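Local coordinates for protein lipopolysaccharide heptosyltransferase 2 (Escherichia coli, PDB 1PSW) that transfers the second heptose of the lipopolysaccharide inner core from ADP-L-glycero-beta-D-manno-heptose onto the heptosyl-Kdo2-lipid A module, at residues Met1-Ile6 with Pro29-Asp34; Met16-Tyr21 with Met48-Glu53; Arg22-Arg27 with Ala137-Lys142; Lys79-Ala84 with Ala100-Arg105. All coordinates share one frame; numbering follows the deposited sequence.

Interaction 1. Residues Met1-Ile6 with Pro29-Asp34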
# COMPACT_ATOMS: atom_id res chain seq x y z
N MSE A 1 -12.83 -22.21 10.40
CA MSE A 1 -13.31 -21.05 9.59
C MSE A 1 -12.38 -20.77 8.41
O MSE A 1 -11.53 -19.88 8.48
CB MSE A 1 -13.41 -19.81 10.47
CG MSE A 1 -13.92 -18.59 9.75
SE MSE A 1 -15.62 -18.94 8.96
CE MSE A 1 -16.73 -18.20 10.35
N LYS A 2 -12.55 -21.53 7.32
CA LYS A 2 -11.71 -21.38 6.13
C LYS A 2 -12.25 -20.27 5.23
O LYS A 2 -13.34 -20.37 4.67
CB LYS A 2 -11.66 -22.69 5.34
CG LYS A 2 -11.22 -23.90 6.14
CD LYS A 2 -9.76 -23.83 6.56
CE LYS A 2 -8.82 -23.90 5.36
NZ LYS A 2 -7.39 -23.98 5.78
N ILE A 3 -11.46 -19.22 5.07
CA ILE A 3 -11.87 -18.09 4.27
C ILE A 3 -10.97 -17.86 3.06
O ILE A 3 -9.74 -17.90 3.17
CB ILE A 3 -11.90 -16.81 5.14
CG1 ILE A 3 -12.83 -17.03 6.33
CG2 ILE A 3 -12.34 -15.63 4.32
CD1 ILE A 3 -12.73 -15.96 7.41
N LEU A 4 -11.59 -17.62 1.91
CA LEU A 4 -10.86 -17.33 0.69
C LEU A 4 -11.10 -15.87 0.34
O LEU A 4 -12.25 -15.42 0.27
CB LEU A 4 -11.35 -18.21 -0.46
CG LEU A 4 -10.81 -17.80 -1.85
CD1 LEU A 4 -9.30 -17.98 -1.88
CD2 LEU A 4 -11.46 -18.64 -2.94
N VAL A 5 -10.02 -15.13 0.13
CA VAL A 5 -10.15 -13.72 -0.21
C VAL A 5 -9.56 -13.44 -1.59
O VAL A 5 -8.44 -13.85 -1.88
CB VAL A 5 -9.43 -12.81 0.83
CG1 VAL A 5 -9.44 -11.36 0.36
CG2 VAL A 5 -10.10 -12.93 2.17
N ILE A 6 -10.33 -12.76 -2.43
CA ILE A 6 -9.84 -12.39 -3.75
C ILE A 6 -9.29 -11.00 -3.51
O ILE A 6 -10.05 -10.04 -3.36
CB ILE A 6 -10.99 -12.32 -4.78
CG1 ILE A 6 -11.76 -13.65 -4.81
CG2 ILE A 6 -10.44 -11.97 -6.15
CD1 ILE A 6 -10.92 -14.86 -5.19
N PRO A 29 -13.61 -16.83 15.47
CA PRO A 29 -12.65 -17.75 16.09
C PRO A 29 -11.96 -18.60 15.03
O PRO A 29 -12.59 -19.07 14.08
CB PRO A 29 -13.54 -18.58 17.02
CG PRO A 29 -14.83 -18.65 16.25
CD PRO A 29 -15.00 -17.22 15.78
N GLN A 30 -10.65 -18.80 15.21
CA GLN A 30 -9.85 -19.60 14.31
C GLN A 30 -10.09 -19.32 12.83
O GLN A 30 -10.39 -20.23 12.04
CB GLN A 30 -10.07 -21.09 14.59
CG GLN A 30 -9.64 -21.54 15.98
CD GLN A 30 -10.58 -21.07 17.08
OE1 GLN A 30 -10.31 -20.08 17.77
NE2 GLN A 30 -11.68 -21.78 17.26
N ALA A 31 -9.98 -18.05 12.44
CA ALA A 31 -10.17 -17.67 11.05
C ALA A 31 -8.89 -17.92 10.26
O ALA A 31 -7.85 -17.31 10.53
CB ALA A 31 -10.58 -16.20 10.97
N ILE A 32 -8.96 -18.83 9.30
CA ILE A 32 -7.83 -19.17 8.44
C ILE A 32 -8.09 -18.46 7.12
O ILE A 32 -9.06 -18.77 6.41
CB ILE A 32 -7.76 -20.71 8.20
CG1 ILE A 32 -7.67 -21.45 9.53
CG2 ILE A 32 -6.55 -21.04 7.33
CD1 ILE A 32 -6.44 -21.10 10.35
N ILE A 33 -7.23 -17.50 6.79
CA ILE A 33 -7.41 -16.69 5.59
C ILE A 33 -6.41 -16.91 4.46
O ILE A 33 -5.21 -16.71 4.64
CB ILE A 33 -7.39 -15.19 5.96
CG1 ILE A 33 -8.44 -14.91 7.05
CG2 ILE A 33 -7.68 -14.34 4.73
CD1 ILE A 33 -8.21 -13.60 7.80
N ASP A 34 -6.92 -17.32 3.30
CA ASP A 34 -6.09 -17.52 2.13
C ASP A 34 -6.41 -16.36 1.19
O ASP A 34 -7.58 -15.96 1.07
CB ASP A 34 -6.40 -18.85 1.44
CG ASP A 34 -5.99 -20.05 2.27
OD1 ASP A 34 -5.06 -19.92 3.10
OD2 ASP A 34 -6.58 -21.14 2.09
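Lys2 and Ile32 lie side by side on one face of the sheet, their side chains pointing the same way, as paired residues of neighbouring parallel strands should. Bends in the lysine chain at chi2 (-68°) and chi3 (-66°) bring CD and CE alongside the isoleucine; NZ, beyond them, is 3.4 Å from Ile32 CG2. A long aliphatic chain suits this partly exposed end of the strand, since its methylenes can lie against a branched neighbour. On the face that carries Ile3 and Ile33, which packs against helix 11-27, Val5 and Ile33 meet obliquely, methyl against methyl, with CG2 of Val5 3.8 Å from CG2 of Ile33. Farther back, Ile3 CD1 reaches Ala31 CB at 4.2 Å. Isoleucine and valine, beta-branched, suit extended backbone. Between the two faces runs the ladder of four backbone hydrogen bonds, Ile32 N to Met1 O, Ile3 N to Ile32 O, Asp34 N to Ile3 O (2.9 Å, N-H...O 178°) and Val5 N to Asp34 O (2.7 Å). Asp34, buried on the Lys2 face, gives OD2 to Tyr81 OH and OD1 to Asn52 ND2. Lys2 NZ lies 4.7 Å from Asp34 OD2, without contact. The core of this beta-alpha-beta unit is thus apolar towards the helix, whereas on the other face a buried carboxylate is satisfied by two neutral donors, and the nearby ammonium would be expected to favour its ionised form.

Interaction 2. Residues Met16-Tyr21 with Met48-Glu53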
# COMPACT_ATOMS: atom_id res chain seq x y z
N MSE A 16 -4.50 -1.88 2.34
CA MSE A 16 -5.76 -1.59 3.02
C MSE A 16 -6.55 -2.85 3.35
O MSE A 16 -7.23 -2.90 4.36
CB MSE A 16 -6.66 -0.69 2.16
CG MSE A 16 -6.06 0.63 1.79
SE MSE A 16 -5.35 1.48 3.33
CE MSE A 16 -6.99 1.92 4.17
N SER A 17 -6.45 -3.87 2.49
CA SER A 17 -7.19 -5.10 2.72
C SER A 17 -6.75 -5.80 3.99
O SER A 17 -7.47 -6.65 4.52
CB SER A 17 -7.09 -6.03 1.52
OG SER A 17 -5.80 -6.58 1.36
N GLN A 18 -5.57 -5.45 4.50
CA GLN A 18 -5.13 -6.09 5.73
C GLN A 18 -6.10 -5.78 6.86
O GLN A 18 -6.26 -6.57 7.78
CB GLN A 18 -3.73 -5.62 6.14
CG GLN A 18 -3.16 -6.48 7.27
CD GLN A 18 -1.90 -5.92 7.89
OE1 GLN A 18 -1.19 -6.61 8.63
NE2 GLN A 18 -1.62 -4.65 7.61
N SER A 19 -6.76 -4.63 6.79
CA SER A 19 -7.72 -4.27 7.84
C SER A 19 -8.87 -5.27 7.90
O SER A 19 -9.39 -5.56 8.98
CB SER A 19 -8.29 -2.87 7.60
OG SER A 19 -7.31 -1.89 7.89
N LEU A 20 -9.29 -5.77 6.74
CA LEU A 20 -10.35 -6.77 6.72
C LEU A 20 -9.84 -8.05 7.39
O LEU A 20 -10.55 -8.64 8.21
CB LEU A 20 -10.79 -7.07 5.28
CG LEU A 20 -11.73 -8.28 5.13
CD1 LEU A 20 -13.03 -8.03 5.91
CD2 LEU A 20 -12.03 -8.52 3.66
N TYR A 21 -8.62 -8.47 7.05
CA TYR A 21 -8.05 -9.69 7.63
C TYR A 21 -7.91 -9.56 9.15
O TYR A 21 -8.22 -10.50 9.89
CB TYR A 21 -6.67 -10.02 7.02
CG TYR A 21 -6.63 -9.94 5.50
CD1 TYR A 21 -7.78 -10.17 4.74
CD2 TYR A 21 -5.46 -9.60 4.83
CE1 TYR A 21 -7.77 -10.04 3.35
CE2 TYR A 21 -5.43 -9.47 3.44
CZ TYR A 21 -6.60 -9.69 2.71
OH TYR A 21 -6.60 -9.53 1.35
N MSE A 48 2.27 -10.16 6.08
CA MSE A 48 1.05 -10.05 6.89
C MSE A 48 0.81 -11.35 7.65
O MSE A 48 0.57 -12.40 7.05
CB MSE A 48 -0.16 -9.77 6.00
CG MSE A 48 -0.10 -8.45 5.26
SE MSE A 48 -1.61 -8.27 4.09
CE MSE A 48 -0.84 -7.06 2.75
N PRO A 49 0.89 -11.30 8.99
CA PRO A 49 0.67 -12.49 9.82
C PRO A 49 -0.75 -13.05 9.80
O PRO A 49 -0.98 -14.21 10.14
CB PRO A 49 1.10 -12.02 11.22
CG PRO A 49 0.76 -10.57 11.20
CD PRO A 49 1.23 -10.14 9.83
N GLU A 50 -1.71 -12.21 9.41
CA GLU A 50 -3.10 -12.63 9.34
C GLU A 50 -3.37 -13.58 8.17
O GLU A 50 -4.37 -14.30 8.16
CB GLU A 50 -4.03 -11.41 9.21
CG GLU A 50 -3.94 -10.39 10.34
CD GLU A 50 -2.69 -9.51 10.27
OE1 GLU A 50 -2.11 -9.36 9.17
OE2 GLU A 50 -2.31 -8.96 11.33
N VAL A 51 -2.48 -13.57 7.19
CA VAL A 51 -2.64 -14.41 6.00
C VAL A 51 -2.02 -15.79 6.13
O VAL A 51 -0.82 -15.93 6.40
CB VAL A 51 -2.06 -13.70 4.76
CG1 VAL A 51 -2.10 -14.64 3.55
CG2 VAL A 51 -2.86 -12.44 4.48
N ASN A 52 -2.84 -16.82 5.95
CA ASN A 52 -2.38 -18.19 6.05
C ASN A 52 -1.57 -18.60 4.84
O ASN A 52 -0.44 -19.06 4.97
CB ASN A 52 -3.57 -19.15 6.20
CG ASN A 52 -3.15 -20.61 6.22
OD1 ASN A 52 -2.32 -21.02 7.04
ND2 ASN A 52 -3.71 -21.40 5.31
N GLU A 53 -2.14 -18.43 3.66
CA GLU A 53 -1.46 -18.81 2.43
C GLU A 53 -1.84 -17.93 1.24
O GLU A 53 -2.96 -17.43 1.15
CB GLU A 53 -1.80 -20.27 2.10
CG GLU A 53 -0.99 -20.85 0.95
CD GLU A 53 -1.52 -22.19 0.49
OE1 GLU A 53 -1.70 -23.09 1.34
OE2 GLU A 53 -1.75 -22.35 -0.73
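Met48, modelled as selenomethionine, meets Tyr21 in a Met-aromatic contact made at the ring edge. SE is 5.2 Å from the ring centroid and 87° off the ring normal, so the polarisable atom lies almost in the plane of the ring, near CD2 and CE2. The Met48 chain is extended beyond CG (chi2 176°), which carries SE from the loop to the helix. One face of the same ring has the carbonyl oxygen Ser17 O over its centre, one turn back in the helix.

Apolar contacts flank this pair. Val51 and Tyr21 lie side by side, pointing the same way, with Val51 CG2 3.9 Å from Tyr21 CD2. Nearer the backbone, Tyr21 CB touches Glu50 CB at 3.7 Å. Gln18 offers its methylenes to the selenium, CG standing 4.0 Å from Met48 SE.

The polar part is formed by Gln18 and Glu50, whose side chains cross at about a right angle, amide and carboxylate planes 68° apart. A type I turn from Met48 to Val51 presents both Met48 and Glu50 to helix 11-27, just where strand 51-56, at the edge of the N-terminal parallel sheet, begins. The chemistry is therefore graded: valine, tyrosine and the unbranched methionine side chain make an apolar seam against the helix, while the partly exposed Glu50 lies against the buried Gln18, so polar groups meet at the border of the seam.

Interaction 3. Residues Arg22-Arg27 with Ala137-Lys142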
# COMPACT_ATOMS: atom_id res chain seq x y z
N ARG A 22 -7.45 -8.40 9.61
CA ARG A 22 -7.30 -8.16 11.04
C ARG A 22 -8.67 -8.17 11.71
O ARG A 22 -8.83 -8.69 12.80
CB ARG A 22 -6.63 -6.80 11.31
CG ARG A 22 -5.15 -6.72 10.96
CD ARG A 22 -4.54 -5.46 11.55
NE ARG A 22 -4.51 -5.52 13.00
CZ ARG A 22 -4.34 -4.48 13.81
NH1 ARG A 22 -4.18 -3.26 13.31
NH2 ARG A 22 -4.30 -4.65 15.13
N THR A 23 -9.67 -7.60 11.04
CA THR A 23 -11.01 -7.56 11.59
C THR A 23 -11.64 -8.95 11.62
O THR A 23 -12.33 -9.31 12.58
CB THR A 23 -11.91 -6.59 10.81
OG1 THR A 23 -11.30 -5.29 10.80
CG2 THR A 23 -13.29 -6.48 11.45
N LEU A 24 -11.40 -9.75 10.59
CA LEU A 24 -11.96 -11.10 10.52
C LEU A 24 -11.47 -11.97 11.67
O LEU A 24 -12.23 -12.74 12.24
CB LEU A 24 -11.60 -11.77 9.20
CG LEU A 24 -12.37 -11.30 7.96
CD1 LEU A 24 -11.72 -11.85 6.71
CD2 LEU A 24 -13.82 -11.74 8.06
N GLN A 25 -10.19 -11.85 12.00
CA GLN A 25 -9.62 -12.63 13.08
C GLN A 25 -10.03 -12.13 14.46
O GLN A 25 -9.90 -12.84 15.45
CB GLN A 25 -8.10 -12.65 12.93
CG GLN A 25 -7.69 -13.38 11.65
CD GLN A 25 -6.27 -13.89 11.68
OE1 GLN A 25 -5.94 -14.89 11.03
NE2 GLN A 25 -5.41 -13.21 12.43
N ALA A 26 -10.56 -10.91 14.51
CA ALA A 26 -11.01 -10.35 15.77
C ALA A 26 -12.49 -10.66 15.99
O ALA A 26 -12.97 -10.67 17.12
CB ALA A 26 -10.79 -8.84 15.79
N ARG A 27 -13.22 -10.92 14.90
CA ARG A 27 -14.66 -11.19 14.99
C ARG A 27 -15.02 -12.67 14.85
O ARG A 27 -16.14 -13.06 15.18
CB ARG A 27 -15.42 -10.39 13.93
CG ARG A 27 -15.11 -8.90 13.91
CD ARG A 27 -15.44 -8.21 15.23
NE ARG A 27 -16.84 -8.34 15.62
CZ ARG A 27 -17.42 -7.60 16.56
NH1 ARG A 27 -16.72 -6.68 17.22
NH2 ARG A 27 -18.70 -7.80 16.85
N ALA A 137 -16.06 -3.15 6.73
CA ALA A 137 -17.50 -3.40 6.79
C ALA A 137 -17.91 -4.79 6.29
O ALA A 137 -18.92 -5.34 6.74
CB ALA A 137 -18.24 -2.33 6.00
N LEU A 138 -17.14 -5.35 5.36
CA LEU A 138 -17.48 -6.66 4.81
C LEU A 138 -17.40 -7.81 5.81
O LEU A 138 -18.00 -8.86 5.60
CB LEU A 138 -16.60 -6.98 3.60
CG LEU A 138 -16.70 -6.02 2.41
CD1 LEU A 138 -15.77 -6.51 1.31
CD2 LEU A 138 -18.14 -5.94 1.91
N ALA A 139 -16.66 -7.61 6.90
CA ALA A 139 -16.51 -8.63 7.92
C ALA A 139 -17.74 -8.72 8.81
O ALA A 139 -17.85 -9.60 9.65
CB ALA A 139 -15.27 -8.35 8.76
N TYR A 140 -18.68 -7.79 8.63
CA TYR A 140 -19.89 -7.77 9.43
C TYR A 140 -21.11 -8.18 8.62
O TYR A 140 -21.11 -8.09 7.39
CB TYR A 140 -20.09 -6.38 10.05
CG TYR A 140 -18.98 -6.02 11.01
CD1 TYR A 140 -18.97 -6.52 12.31
CD2 TYR A 140 -17.92 -5.22 10.61
CE1 TYR A 140 -17.92 -6.23 13.19
CE2 TYR A 140 -16.86 -4.93 11.47
CZ TYR A 140 -16.87 -5.44 12.76
OH TYR A 140 -15.84 -5.13 13.61
N ASP A 141 -22.16 -8.62 9.32
CA ASP A 141 -23.39 -9.04 8.65
C ASP A 141 -24.02 -7.88 7.88
O ASP A 141 -23.97 -6.74 8.32
CB ASP A 141 -24.38 -9.60 9.67
CG ASP A 141 -23.85 -10.83 10.39
OD1 ASP A 141 -23.42 -11.78 9.71
OD2 ASP A 141 -23.86 -10.83 11.64
N LYS A 142 -24.62 -8.20 6.74
CA LYS A 142 -25.25 -7.21 5.88
C LYS A 142 -26.13 -6.17 6.58
O LYS A 142 -25.77 -5.00 6.68
CB LYS A 142 -26.06 -7.91 4.78
CG LYS A 142 -26.49 -6.99 3.66
CD LYS A 142 -27.34 -7.73 2.64
CE LYS A 142 -27.72 -6.82 1.48
NZ LYS A 142 -28.60 -7.52 0.51
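Thr23 and Leu24 pack against Ala139 where the last turns of helix 11-27, the helix of the first beta-alpha-beta unit in the N-terminal Rossmann-like domain of this GT-B enzyme, meet the loop that follows helix 131-137. An alanine suits the place: its CB meets two methyl groups, Thr23 CG2 and Leu24 CD2, each 3.8 Å from Ala139 CB. In Thr23, chi1 of -56° puts OG1 anti to the carbonyl carbon, and CG2 consequently lies anti to the backbone N, facing the loop, while OG1 bonds with Ser19 O, one turn earlier in the same helix. Threonine thus satisfies its hydroxyl within the helix while showing a hydrocarbon surface outside it. Leu24 reaches the alanine with the end of its chain, CD2 also lying near Ala139 CA.

The type I turn from Ala137 to Tyr140, closed by Tyr140 N to Ala137 O, brings the tyrosine beside this methyl cluster. Its side chain crosses that of Thr23 at about a right angle, OH coming to 3.6 Å from Thr23 CG2. Arg27 closes the outer side. Its chain is bent at chi2 and chi3, bends that bring CD and NE to the OH and CE1 end of Tyr140, and CD comes to 3.5 Å from Tyr140 OH. An arginine suits this exposed helix end because its aliphatic portion can pass the phenol end of the ring while its charge remains at the surface. Guanidinium and ring planes are 63° apart, so the groups are not stacked: Tyr140 CE1 stands over one face of the guanidinium, offset toward its rim, 3.4 Å from Arg27 NE.

Interaction 4. Residues Lys79-Ala84 with Ala100-Arg105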
# COMPACT_ATOMS: atom_id res chain seq x y z
N LYS A 79 -10.22 -27.45 -0.79
CA LYS A 79 -9.97 -26.56 0.35
C LYS A 79 -11.21 -26.46 1.23
O LYS A 79 -11.11 -26.20 2.43
CB LYS A 79 -9.59 -25.16 -0.14
CG LYS A 79 -8.25 -25.06 -0.85
CD LYS A 79 -7.08 -25.14 0.12
CE LYS A 79 -5.76 -24.85 -0.59
NZ LYS A 79 -4.60 -24.91 0.34
N ARG A 80 -12.38 -26.63 0.62
CA ARG A 80 -13.63 -26.55 1.36
C ARG A 80 -13.77 -25.21 2.09
O ARG A 80 -14.04 -25.18 3.30
CB ARG A 80 -13.72 -27.70 2.37
CG ARG A 80 -13.58 -29.08 1.76
CD ARG A 80 -13.77 -30.16 2.82
NE ARG A 80 -15.10 -30.08 3.42
CZ ARG A 80 -15.55 -30.89 4.37
NH1 ARG A 80 -14.77 -31.86 4.84
NH2 ARG A 80 -16.77 -30.73 4.86
N TYR A 81 -13.58 -24.12 1.37
CA TYR A 81 -13.71 -22.79 1.95
C TYR A 81 -15.13 -22.56 2.44
O TYR A 81 -16.10 -22.82 1.72
CB TYR A 81 -13.34 -21.72 0.93
CG TYR A 81 -11.86 -21.65 0.63
CD1 TYR A 81 -10.95 -21.24 1.61
CD2 TYR A 81 -11.38 -22.00 -0.63
CE1 TYR A 81 -9.58 -21.18 1.33
CE2 TYR A 81 -10.02 -21.95 -0.91
CZ TYR A 81 -9.13 -21.53 0.07
OH TYR A 81 -7.79 -21.48 -0.21
N ASP A 82 -15.25 -22.06 3.66
CA ASP A 82 -16.54 -21.77 4.27
C ASP A 82 -17.10 -20.45 3.73
O ASP A 82 -18.29 -20.34 3.45
CB ASP A 82 -16.39 -21.65 5.79
CG ASP A 82 -16.01 -22.97 6.45
OD1 ASP A 82 -16.77 -23.94 6.31
OD2 ASP A 82 -14.95 -23.03 7.10
N ARG A 83 -16.23 -19.46 3.59
CA ARG A 83 -16.64 -18.15 3.09
C ARG A 83 -15.67 -17.61 2.05
O ARG A 83 -14.54 -18.09 1.92
CB ARG A 83 -16.71 -17.14 4.24
CG ARG A 83 -17.71 -17.46 5.32
CD ARG A 83 -17.78 -16.32 6.32
NE ARG A 83 -18.92 -16.44 7.22
CZ ARG A 83 -19.34 -15.47 8.02
NH1 ARG A 83 -18.72 -14.30 8.04
NH2 ARG A 83 -20.39 -15.67 8.81
N ALA A 84 -16.11 -16.59 1.32
CA ALA A 84 -15.28 -15.95 0.32
C ALA A 84 -15.58 -14.46 0.29
O ALA A 84 -16.73 -14.05 0.47
CB ALA A 84 -15.53 -16.57 -1.05
N ALA A 100 -15.66 -22.54 -7.17
CA ALA A 100 -15.10 -23.26 -6.04
C ALA A 100 -16.20 -23.89 -5.19
O ALA A 100 -15.93 -24.70 -4.30
CB ALA A 100 -14.26 -22.33 -5.18
N GLY A 101 -17.45 -23.51 -5.46
CA GLY A 101 -18.56 -24.06 -4.71
C GLY A 101 -18.69 -23.51 -3.30
O GLY A 101 -19.28 -24.15 -2.43
N ILE A 102 -18.15 -22.32 -3.07
CA ILE A 102 -18.22 -21.71 -1.74
C ILE A 102 -19.63 -21.21 -1.47
O ILE A 102 -20.18 -20.42 -2.25
CB ILE A 102 -17.22 -20.54 -1.63
CG1 ILE A 102 -15.82 -21.04 -2.01
CG2 ILE A 102 -17.22 -19.98 -0.22
CD1 ILE A 102 -14.79 -19.94 -2.18
N PRO A 103 -20.25 -21.65 -0.36
CA PRO A 103 -21.61 -21.26 0.01
C PRO A 103 -21.87 -19.78 0.25
O PRO A 103 -22.89 -19.24 -0.18
CB PRO A 103 -21.88 -22.09 1.26
CG PRO A 103 -20.52 -22.19 1.88
CD PRO A 103 -19.64 -22.49 0.69
N HIS A 104 -20.94 -19.12 0.95
CA HIS A 104 -21.09 -17.70 1.26
C HIS A 104 -20.05 -16.85 0.55
O HIS A 104 -18.86 -16.92 0.85
CB HIS A 104 -20.98 -17.50 2.78
CG HIS A 104 -21.95 -18.34 3.56
ND1 HIS A 104 -21.97 -19.71 3.48
CD2 HIS A 104 -22.93 -17.99 4.42
CE1 HIS A 104 -22.93 -20.18 4.27
NE2 HIS A 104 -23.52 -19.15 4.85
N ARG A 105 -20.51 -16.03 -0.38
CA ARG A 105 -19.64 -15.16 -1.16
C ARG A 105 -20.05 -13.70 -0.97
O ARG A 105 -21.10 -13.28 -1.45
CB ARG A 105 -19.70 -15.57 -2.63
CG ARG A 105 -19.48 -17.07 -2.84
CD ARG A 105 -19.50 -17.45 -4.31
NE ARG A 105 -20.81 -17.25 -4.93
CZ ARG A 105 -21.91 -17.91 -4.59
NH1 ARG A 105 -21.87 -18.82 -3.63
NH2 ARG A 105 -23.05 -17.66 -5.21
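Ile102 has its CG1 anti to the carbonyl carbon (chi1 -54°) and CD1 extended beyond it (chi2 170°), a shape that carries CD1 between Tyr81 and Ala84. There it lies 3.6 Å from Ala84 CB and 3.9 Å from Tyr81 CB, while the second branch, CG2, rests on the backbone at Tyr81 O and Arg83 C. The branched Ile102 thus packs on the small Ala84 just before the strands pair. Pro103 packs its ring against the loop that leads into strand 83-86, CG 3.3 Å from Asp82 O. On the face carrying Arg83 and His104, the two side chains pass obliquely, with Arg83 CG 4.1 Å from His104 CB and their flat groups nearly parallel. Between the two segments one clear hydrogen bond forms, Ala84 N to His104 O at 2.8 Å, somewhat bent at the hydrogen (133°); Ala84 also bonds Thr106 farther along. Arg105 turns back to its own loop, NH1 donating in its guanidinium plane to Ile102 O at 2.7 Å, and NE bonds Leu116 O. Gly101, with positive phi, ends helix 95-99 in a Schellman motif. Strand 83-86, that helix and strand 104-108 make a beta-alpha-beta crossover in the parallel sheet of a Rossmann-like GT-B domain.

How the interactions relate
All four contacts belong to the N-terminal domain. Interactions 1 and 4, centres about 10 Å apart, are successive parts of one parallel sheet: Lys2 O lies 2.7 Å from Asp82 N, Asp34 OD2 lies 2.6 Å from Tyr81 OH, and Leu4 CD2 meets Ile102 CD1 at 3.6 Å. Interaction 2 extends this sheet on the other side, Ile33 O being 2.7 Å from Asn52 N. Interactions 2 and 3 share helix 11-27 with centres about 12 Å apart, and Ala139 CB also touches Leu20 CD1. Interaction 3 meets interaction 1 where Leu24 packs on Ile33. Interaction 4 is nested in the loop interaction 3 closes, without touching it. In GT-B enzymes the active site lies in the cleft between the two domains.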